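Endonuclease III (Geobacillus stearothermophilus, PDB 1ORN) excises damaged bases from DNA as a [4Fe-4S] repair glycosylase and cleaves the strand through a covalent enzyme-DNA intermediate, which is trapped in this complex. Local coordinates at a contact of chain A with DNA and the iron/sulfur cluster site. Residues are numbered along the deposited sequence; one frame, centred on the assembly and turned at random.

Contact 1: a contact of chain A with DNA. Residues 44, 118-125. With nucleotides of chain B.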
# COMPACT_ATOMS: atom_id res chain seq x y z
N ALA A 44 -3.31 -2.99 6.44
CA ALA A 44 -4.01 -1.73 6.68
C ALA A 44 -3.81 -1.23 8.11
O ALA A 44 -4.16 -1.92 9.06
CB ALA A 44 -5.50 -1.89 6.39
N LEU A 118 -14.50 -7.78 -2.49
CA LEU A 118 -14.17 -8.60 -1.33
C LEU A 118 -14.18 -7.75 -0.06
O LEU A 118 -13.75 -6.59 -0.08
CB LEU A 118 -12.79 -9.24 -1.52
CG LEU A 118 -12.66 -10.12 -2.76
CD1 LEU A 118 -11.19 -10.45 -3.01
CD2 LEU A 118 -13.47 -11.40 -2.57
N PRO A 119 -14.70 -8.29 1.05
CA PRO A 119 -14.76 -7.56 2.32
C PRO A 119 -13.34 -7.31 2.86
O PRO A 119 -12.53 -8.24 2.90
CB PRO A 119 -15.55 -8.50 3.23
CG PRO A 119 -16.32 -9.38 2.26
CD PRO A 119 -15.31 -9.62 1.18
N GLY A 120 -13.06 -6.08 3.26
CA GLY A 120 -11.74 -5.75 3.78
C GLY A 120 -10.80 -5.20 2.72
O GLY A 120 -9.70 -4.73 3.02
N VAL A 121 -11.24 -5.27 1.47
CA VAL A 121 -10.44 -4.79 0.35
C VAL A 121 -11.00 -3.50 -0.26
O VAL A 121 -12.09 -3.50 -0.84
CB VAL A 121 -10.37 -5.84 -0.79
CG1 VAL A 121 -9.49 -5.33 -1.93
CG2 VAL A 121 -9.85 -7.18 -0.25
N GLY A 122 -10.25 -2.42 -0.14
CA GLY A 122 -10.65 -1.16 -0.73
C GLY A 122 -9.78 -0.87 -1.94
O GLY A 122 -9.04 -1.75 -2.41
N ARG A 123 -9.80 0.36 -2.44
CA ARG A 123 -9.01 0.67 -3.61
C ARG A 123 -7.49 0.51 -3.39
O ARG A 123 -6.79 0.01 -4.27
CB ARG A 123 -9.34 2.08 -4.11
CG ARG A 123 -8.67 2.41 -5.44
CD ARG A 123 -9.45 3.45 -6.24
NE ARG A 123 -8.73 3.79 -7.46
CZ ARG A 123 -9.32 4.17 -8.60
NH1 ARG A 123 -10.64 4.25 -8.68
NH2 ARG A 123 -8.57 4.47 -9.65
N LYS A 124 -6.98 0.92 -2.23
CA LYS A 124 -5.55 0.78 -1.98
C LYS A 124 -5.12 -0.69 -2.02
O LYS A 124 -4.15 -1.05 -2.69
CB LYS A 124 -5.18 1.39 -0.62
CG LYS A 124 -3.72 1.23 -0.18
CD LYS A 124 -3.51 0.00 0.70
CE LYS A 124 -2.07 -0.06 1.24
NZ LYS A 124 -1.76 -1.23 2.13
N THR A 125 -5.86 -1.54 -1.32
CA THR A 125 -5.54 -2.96 -1.26
C THR A 125 -5.60 -3.59 -2.64
O THR A 125 -4.69 -4.32 -3.04
CB THR A 125 -6.48 -3.68 -0.28
OG1 THR A 125 -6.27 -3.15 1.03
CG2 THR A 125 -6.23 -5.18 -0.26
P DG B 8 -1.98 2.48 5.49
OP1 DG B 8 -2.12 3.91 5.13
OP2 DG B 8 -1.56 2.11 6.88
O5' DG B 8 -3.36 1.74 5.20
C5' DG B 8 -4.19 2.12 4.11
C4' DG B 8 -5.43 1.26 4.11
O4' DG B 8 -6.10 1.38 5.38
C3' DG B 8 -6.49 1.55 3.04
O3' DG B 8 -6.98 0.27 2.63
C2' DG B 8 -7.53 2.36 3.79
C1' DG B 8 -7.44 1.81 5.21
N9 DG B 8 -7.72 2.78 6.27
C8 DG B 8 -7.41 4.12 6.29
N7 DG B 8 -7.73 4.71 7.41
C5 DG B 8 -8.30 3.70 8.18
C6 DG B 8 -8.83 3.73 9.50
O6 DG B 8 -8.87 4.68 10.29
N1 DG B 8 -9.33 2.49 9.88
C2 DG B 8 -9.31 1.36 9.10
N2 DG B 8 -9.85 0.26 9.64
N3 DG B 8 -8.81 1.31 7.87
C4 DG B 8 -8.32 2.51 7.48
P DT B 9 -8.15 0.16 1.55
OP1 DT B 9 -7.84 -1.02 0.71
OP2 DT B 9 -8.40 1.48 0.91
O5' DT B 9 -9.39 -0.20 2.46
C5' DT B 9 -9.35 -1.38 3.25
C4' DT B 9 -10.62 -1.52 4.05
O4' DT B 9 -10.61 -0.59 5.16
C3' DT B 9 -11.90 -1.26 3.26
O3' DT B 9 -12.72 -2.43 3.30
C2' DT B 9 -12.55 -0.07 3.96
C1' DT B 9 -11.93 -0.08 5.36
N1 DT B 9 -11.82 1.25 6.00
C2 DT B 9 -12.23 1.39 7.32
O2 DT B 9 -12.70 0.47 7.97
N3 DT B 9 -12.08 2.65 7.85
C4 DT B 9 -11.58 3.76 7.20
O4 DT B 9 -11.50 4.84 7.79
C5 DT B 9 -11.18 3.55 5.82
C7 DT B 9 -10.65 4.70 5.03
C6 DT B 9 -11.32 2.32 5.31
P DC B 10 -14.16 -2.44 2.58
OP1 DC B 10 -14.39 -3.81 2.06
OP2 DC B 10 -14.31 -1.27 1.68
O5' DC B 10 -15.13 -2.25 3.82
C5' DC B 10 -14.91 -2.99 5.01
C4' DC B 10 -15.83 -2.53 6.10
O4' DC B 10 -15.37 -1.27 6.66
C3' DC B 10 -17.26 -2.30 5.60
O3' DC B 10 -18.21 -2.95 6.42
C2' DC B 10 -17.44 -0.79 5.66
C1' DC B 10 -16.47 -0.37 6.75
N1 DC B 10 -15.96 1.00 6.56
C2 DC B 10 -15.90 1.87 7.65
O2 DC B 10 -16.24 1.46 8.77
N3 DC B 10 -15.47 3.14 7.47
C4 DC B 10 -15.11 3.55 6.25
N4 DC B 10 -14.70 4.81 6.11
C5 DC B 10 -15.15 2.69 5.12
C6 DC B 10 -15.57 1.43 5.32
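The hairpin loop 118-122 of the helix-hairpin-helix motif, with the first turn of helix 123-134, lies along the sugar-phosphate backbone of DG8, DT9 and DC10. The loop reads Leu-Pro-Gly-Val-Gly, and the contact rests largely on main-chain amides, so it holds phosphates without reading bases. Gly120 has a positive phi (94°), which suits glycine, and its N gives a hydrogen bond of 2.9 Å to phosphate oxygen OP1 of DC10. Gly122 has no side chain to block the DNA, and its N bonds OP1 of DT9 at 2.9 Å. That same oxygen accepts from both the N and the hydroxyl OG1 of Thr125, so three donors grip it from the N-terminal end of the helix, whose dipole would favour the anion. Thr125 fits well: its OG1 stands beside the backbone N (chi1 -63°), while CG2 points away from this phosphate. Met116, Leu118 and Val121 contribute to a sodium site, presumably through backbone carbonyl oxygens, which likely stiffens the hairpin. Lys124 is the family's catalytic nucleophile. Its CG is anti to the backbone N and its chain bends at chi2 (-94°), so that its CD runs alongside the DG8 sugar. Its CB packs 3.9 Å from C3' of DG8, and its N makes a weak hydrogen bond to OP2 of DT9. Across the strand, the small methyl CB of Ala44 rests 3.5 Å from the DG8 sugar oxygen O4'.

Contact 2: the iron/sulfur cluster site. Residues 151-152, 187, 191-192, 197-199, 202, 205, 208, 210-211. With SF4 (iron/sulfur cluster), chain C.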
# COMPACT_ATOMS: atom_id res chain seq x y z
N ARG A 151 2.75 17.15 1.10
CA ARG A 151 3.85 17.98 1.61
C ARG A 151 4.60 18.66 0.47
O ARG A 151 4.92 19.85 0.53
CB ARG A 151 4.82 17.15 2.43
CG ARG A 151 4.31 16.77 3.80
CD ARG A 151 5.36 16.00 4.56
NE ARG A 151 5.01 15.83 5.97
CZ ARG A 151 5.68 15.07 6.82
NH1 ARG A 151 6.76 14.40 6.42
NH2 ARG A 151 5.29 14.99 8.08
N LEU A 152 4.89 17.89 -0.58
CA LEU A 152 5.63 18.39 -1.73
C LEU A 152 4.82 19.34 -2.62
O LEU A 152 5.38 20.15 -3.36
CB LEU A 152 6.13 17.22 -2.57
CG LEU A 152 7.63 17.02 -2.79
CD1 LEU A 152 8.48 17.83 -1.81
CD2 LEU A 152 7.92 15.53 -2.67
N PHE A 187 10.28 6.70 0.05
CA PHE A 187 10.64 8.08 0.35
C PHE A 187 9.94 8.53 1.63
O PHE A 187 10.55 9.12 2.51
CB PHE A 187 10.23 8.99 -0.82
CG PHE A 187 10.67 10.42 -0.67
CD1 PHE A 187 11.99 10.78 -0.90
CD2 PHE A 187 9.75 11.40 -0.31
CE1 PHE A 187 12.40 12.11 -0.76
CE2 PHE A 187 10.15 12.73 -0.17
CZ PHE A 187 11.48 13.08 -0.40
N HIS A 191 12.44 8.54 4.61
CA HIS A 191 12.99 9.89 4.51
C HIS A 191 12.01 10.97 4.96
O HIS A 191 12.23 11.65 5.96
CB HIS A 191 13.42 10.15 3.07
CG HIS A 191 14.22 11.40 2.89
ND1 HIS A 191 15.48 11.57 3.43
CD2 HIS A 191 13.94 12.55 2.22
CE1 HIS A 191 15.94 12.76 3.09
NE2 HIS A 191 15.03 13.37 2.36
N CYS A 192 10.93 11.14 4.20
CA CYS A 192 9.90 12.13 4.51
C CYS A 192 8.94 11.53 5.53
O CYS A 192 7.73 11.46 5.30
CB CYS A 192 9.16 12.53 3.24
SG CYS A 192 8.11 13.98 3.41
N PRO A 197 10.70 14.08 9.43
CA PRO A 197 11.19 14.22 8.06
C PRO A 197 12.64 14.73 8.03
O PRO A 197 13.02 15.57 8.84
CB PRO A 197 10.20 15.20 7.44
CG PRO A 197 9.77 16.04 8.60
CD PRO A 197 9.59 15.01 9.70
N GLN A 198 13.44 14.20 7.10
CA GLN A 198 14.84 14.58 6.98
C GLN A 198 15.04 15.78 6.05
O GLN A 198 15.88 15.75 5.15
CB GLN A 198 15.65 13.39 6.46
N CYS A 199 14.28 16.84 6.30
CA CYS A 199 14.33 18.06 5.49
C CYS A 199 15.74 18.64 5.27
O CYS A 199 16.15 18.90 4.13
CB CYS A 199 13.43 19.13 6.12
SG CYS A 199 11.73 18.61 6.47
N CYS A 202 17.38 16.94 2.56
CA CYS A 202 16.51 16.56 1.45
C CYS A 202 16.82 17.26 0.13
O CYS A 202 16.89 18.49 0.07
CB CYS A 202 15.05 16.81 1.84
SG CYS A 202 13.88 16.16 0.62
N LEU A 205 14.23 19.88 -0.87
CA LEU A 205 13.98 21.00 0.04
C LEU A 205 13.82 22.30 -0.75
O LEU A 205 13.00 23.15 -0.40
CB LEU A 205 15.16 21.15 1.02
CG LEU A 205 14.92 21.71 2.42
CD1 LEU A 205 16.24 22.28 2.94
CD2 LEU A 205 13.85 22.79 2.42
N CYS A 208 10.15 22.39 -1.80
CA CYS A 208 9.12 21.90 -0.89
C CYS A 208 8.55 22.93 0.07
O CYS A 208 9.27 23.50 0.89
CB CYS A 208 9.64 20.70 -0.10
SG CYS A 208 8.39 19.96 0.95
N GLU A 210 6.45 22.37 2.52
CA GLU A 210 6.48 21.81 3.87
C GLU A 210 7.89 21.87 4.46
O GLU A 210 8.06 22.24 5.63
CB GLU A 210 6.01 20.35 3.83
CG GLU A 210 6.02 19.65 5.17
CD GLU A 210 4.93 20.17 6.09
OE1 GLU A 210 4.92 19.79 7.28
OE2 GLU A 210 4.08 20.95 5.62
N GLY A 211 8.88 21.50 3.66
CA GLY A 211 10.26 21.52 4.12
C GLY A 211 10.72 22.92 4.53
O GLY A 211 11.27 23.10 5.61
FE1 SF4 C . 11.98 16.68 1.85
FE2 SF4 C . 9.64 15.77 3.01
FE3 SF4 C . 11.15 17.64 4.18
FE4 SF4 C . 9.79 18.20 1.91
S1 SF4 C . 8.87 17.75 3.95
S2 SF4 C . 11.82 18.86 2.47
S3 SF4 C . 9.89 16.21 0.91
S4 SF4 C . 11.77 15.54 3.87
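Cys192, Cys202 and Cys208 each turn SG anti to the backbone N (chi1 -168° for Cys192), whereas Cys199 places SG beside the N and anti to its carbonyl carbon (chi1 -52°); together they direct four cysteine sulfurs to the four iron corners of the Fe4S4 cube. Cys202 SG binds FE1 at 2.3 Å and Cys192 SG binds FE2, while Cys199 and Cys208 hold FE3 and FE4, each iron near tetrahedral with its three cluster sulfurs. Cysteine sulfur is a soft ligand well suited to iron, and some of these sulfurs also accept hydrogen bonds. The extended side chain of Arg151 points NH1 at Cys192 SG, 3.3 Å away and in the guanidinium plane, and this donor would temper the sulfur's negative charge. Gly211 N, in the first turn of helix 209-215, gives Cys208 SG a bond of 3.2 Å. A serine at Cys208 would probably weaken the hold on FE4 and disturb this link to the helix. Apolar groups close around the inorganic sulfurs: Leu152 CD1 approaches S3 at 3.5 Å, and the Phe187 ring turns its CE2-CZ edge to that sulfur. Fully buried, the cluster ties the segment from Cys192 to Cys208 into a compact loop, likely a structural support for DNA binding.

Contact 3: a contact of chain A with DNA. Residues 143-144, 147, 194-195. With nucleotides of chain B.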
# COMPACT_ATOMS: atom_id res chain seq x y z
N THR A 143 -0.95 5.93 3.42
CA THR A 143 -0.55 7.06 4.24
C THR A 143 0.72 7.76 3.73
O THR A 143 0.78 9.00 3.70
CB THR A 143 -0.35 6.64 5.72
OG1 THR A 143 0.07 7.77 6.48
CG2 THR A 143 0.70 5.54 5.84
N HIS A 144 1.73 6.99 3.33
CA HIS A 144 2.99 7.58 2.86
C HIS A 144 2.84 8.33 1.54
O HIS A 144 3.29 9.47 1.41
CB HIS A 144 4.07 6.49 2.70
CG HIS A 144 4.44 5.82 3.99
ND1 HIS A 144 5.04 6.49 5.04
CD2 HIS A 144 4.30 4.54 4.40
CE1 HIS A 144 5.24 5.65 6.04
NE2 HIS A 144 4.80 4.46 5.68
N ARG A 147 0.79 11.55 2.20
CA ARG A 147 1.58 12.54 2.94
C ARG A 147 2.66 13.18 2.08
O ARG A 147 2.82 14.40 2.07
CB ARG A 147 2.22 11.89 4.18
CG ARG A 147 2.96 12.90 5.06
CD ARG A 147 3.56 12.24 6.29
NE ARG A 147 4.64 11.31 5.94
CZ ARG A 147 4.55 9.99 6.00
NH1 ARG A 147 3.43 9.40 6.40
NH2 ARG A 147 5.59 9.24 5.64
N ALA A 194 6.57 10.75 8.83
CA ALA A 194 5.48 11.49 9.43
C ALA A 194 5.95 12.34 10.62
O ALA A 194 5.65 13.53 10.70
CB ALA A 194 4.37 10.53 9.87
N GLN A 195 6.69 11.72 11.54
CA GLN A 195 7.17 12.43 12.72
C GLN A 195 8.53 13.10 12.55
O GLN A 195 8.75 14.20 13.05
CB GLN A 195 7.22 11.49 13.92
CG GLN A 195 5.84 11.07 14.42
P DC B 5 1.01 11.85 13.90
OP1 DC B 5 1.67 12.96 13.18
OP2 DC B 5 -0.47 11.87 14.10
O5' DC B 5 1.42 10.48 13.21
C5' DC B 5 2.79 10.11 13.14
C4' DC B 5 2.94 8.66 12.78
O4' DC B 5 2.64 7.80 13.91
C3' DC B 5 2.12 8.13 11.59
O3' DC B 5 3.01 7.41 10.74
C2' DC B 5 1.11 7.20 12.24
C1' DC B 5 1.87 6.70 13.47
N1 DC B 5 1.02 6.26 14.60
C2 DC B 5 1.29 5.02 15.21
O2 DC B 5 2.23 4.33 14.79
N3 DC B 5 0.52 4.61 16.24
C4 DC B 5 -0.49 5.38 16.67
N4 DC B 5 -1.23 4.92 17.68
C5 DC B 5 -0.77 6.64 16.08
C6 DC B 5 -0.00 7.04 15.06
P DA B 6 2.53 6.97 9.26
OP1 DA B 6 3.62 7.37 8.34
OP2 DA B 6 1.14 7.43 9.02
O5' DA B 6 2.55 5.38 9.37
C5' DA B 6 3.76 4.70 9.67
C4' DA B 6 3.52 3.21 9.85
O4' DA B 6 2.76 2.97 11.05
C3' DA B 6 2.76 2.53 8.71
O3' DA B 6 3.34 1.24 8.49
C2' DA B 6 1.37 2.35 9.28
C1' DA B 6 1.67 2.11 10.75
N9 DA B 6 0.59 2.43 11.68
C8 DA B 6 -0.27 3.49 11.64
N7 DA B 6 -1.11 3.53 12.65
C5 DA B 6 -0.79 2.41 13.40
C6 DA B 6 -1.31 1.89 14.60
N6 DA B 6 -2.30 2.46 15.29
N1 DA B 6 -0.76 0.75 15.07
C2 DA B 6 0.24 0.19 14.39
N3 DA B 6 0.82 0.58 13.26
C4 DA B 6 0.25 1.71 12.81
P DG B 8 -1.98 2.48 5.49
OP1 DG B 8 -2.12 3.91 5.13
OP2 DG B 8 -1.56 2.11 6.88
O5' DG B 8 -3.36 1.74 5.20
C5' DG B 8 -4.19 2.12 4.11
C4' DG B 8 -5.43 1.26 4.11
O4' DG B 8 -6.10 1.38 5.38
C3' DG B 8 -6.49 1.55 3.04
O3' DG B 8 -6.98 0.27 2.63
C2' DG B 8 -7.53 2.36 3.79
C1' DG B 8 -7.44 1.81 5.21
N9 DG B 8 -7.72 2.78 6.27
C8 DG B 8 -7.41 4.12 6.29
N7 DG B 8 -7.73 4.71 7.41
C5 DG B 8 -8.30 3.70 8.18
C6 DG B 8 -8.83 3.73 9.50
O6 DG B 8 -8.87 4.68 10.29
N1 DG B 8 -9.33 2.49 9.88
C2 DG B 8 -9.31 1.36 9.10
N2 DG B 8 -9.85 0.26 9.64
N3 DG B 8 -8.81 1.31 7.87
C4 DG B 8 -8.32 2.51 7.48
O HOH W 1 6.17 7.81 9.12
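At the start of helix 143-152, Thr143, His144 and Arg147 hold the DNA backbone with Ala194, while the incompletely modelled Gln195 packs against the DC5 sugar. The charge centre is phosphate oxygen OP1 of DA6. Arg147 bends at chi3 (67°) to bring NH1 within 2.8 Å of this OP1, a salt bridge and hydrogen bond in which the oxygen lies 41° out of the guanidinium plane and the bond is bent. NH2 donates to ND1 of His144 at 2.9 Å, close to the planes of both groups, so they meet edge to edge and are not stacked. That bond, with the one to OP1, would help to fix the guanidinium's rotation, and since ND1 accepts, the imidazole is likely to carry its proton on NE2. The ring presents CE1 to OP1 of DA6 at 3.3 Å, while the methyl CG2 of Thr143 sits over the rim of one face. Ala194 N lies 3.4 Å above the rim of the guanidinium face and reaches OP1 of DA6 through water 1. A small alanine lets the loop come close, with CB 3.5 Å from O3' of DC5. Thr143 works in two directions: OG1, anti to its backbone N (chi1 179°), bonds OP2 of DA6 at 2.8 Å, and its N bonds OP1 of DG8 at 2.9 Å. The amide opens helix 143-152, whose N-terminal end thus faces the DNA, flanked by the 194-195 loop after helix 177-191.

Contact 1 lies about 20 Å from contact 3 and about 29 Å from contact 2, measured between the centres of their C-alpha atoms, while contacts 2 and 3 are only about 10 Å apart. Contacts 1 and 3 share nucleotide DG8 and bracket the position between DA6 and DG8, presumably where the trapped nucleotide sits. Contacts 2 and 3 share helix 143-152, with DNA at its start and Arg151 and Leu152 at the cluster end; Cys192 lies two residues before Ala194, so cluster ligand and DNA-binding loop are close in sequence. The cluster thus seems to brace one DNA-binding surface, while the hairpin supplies the other.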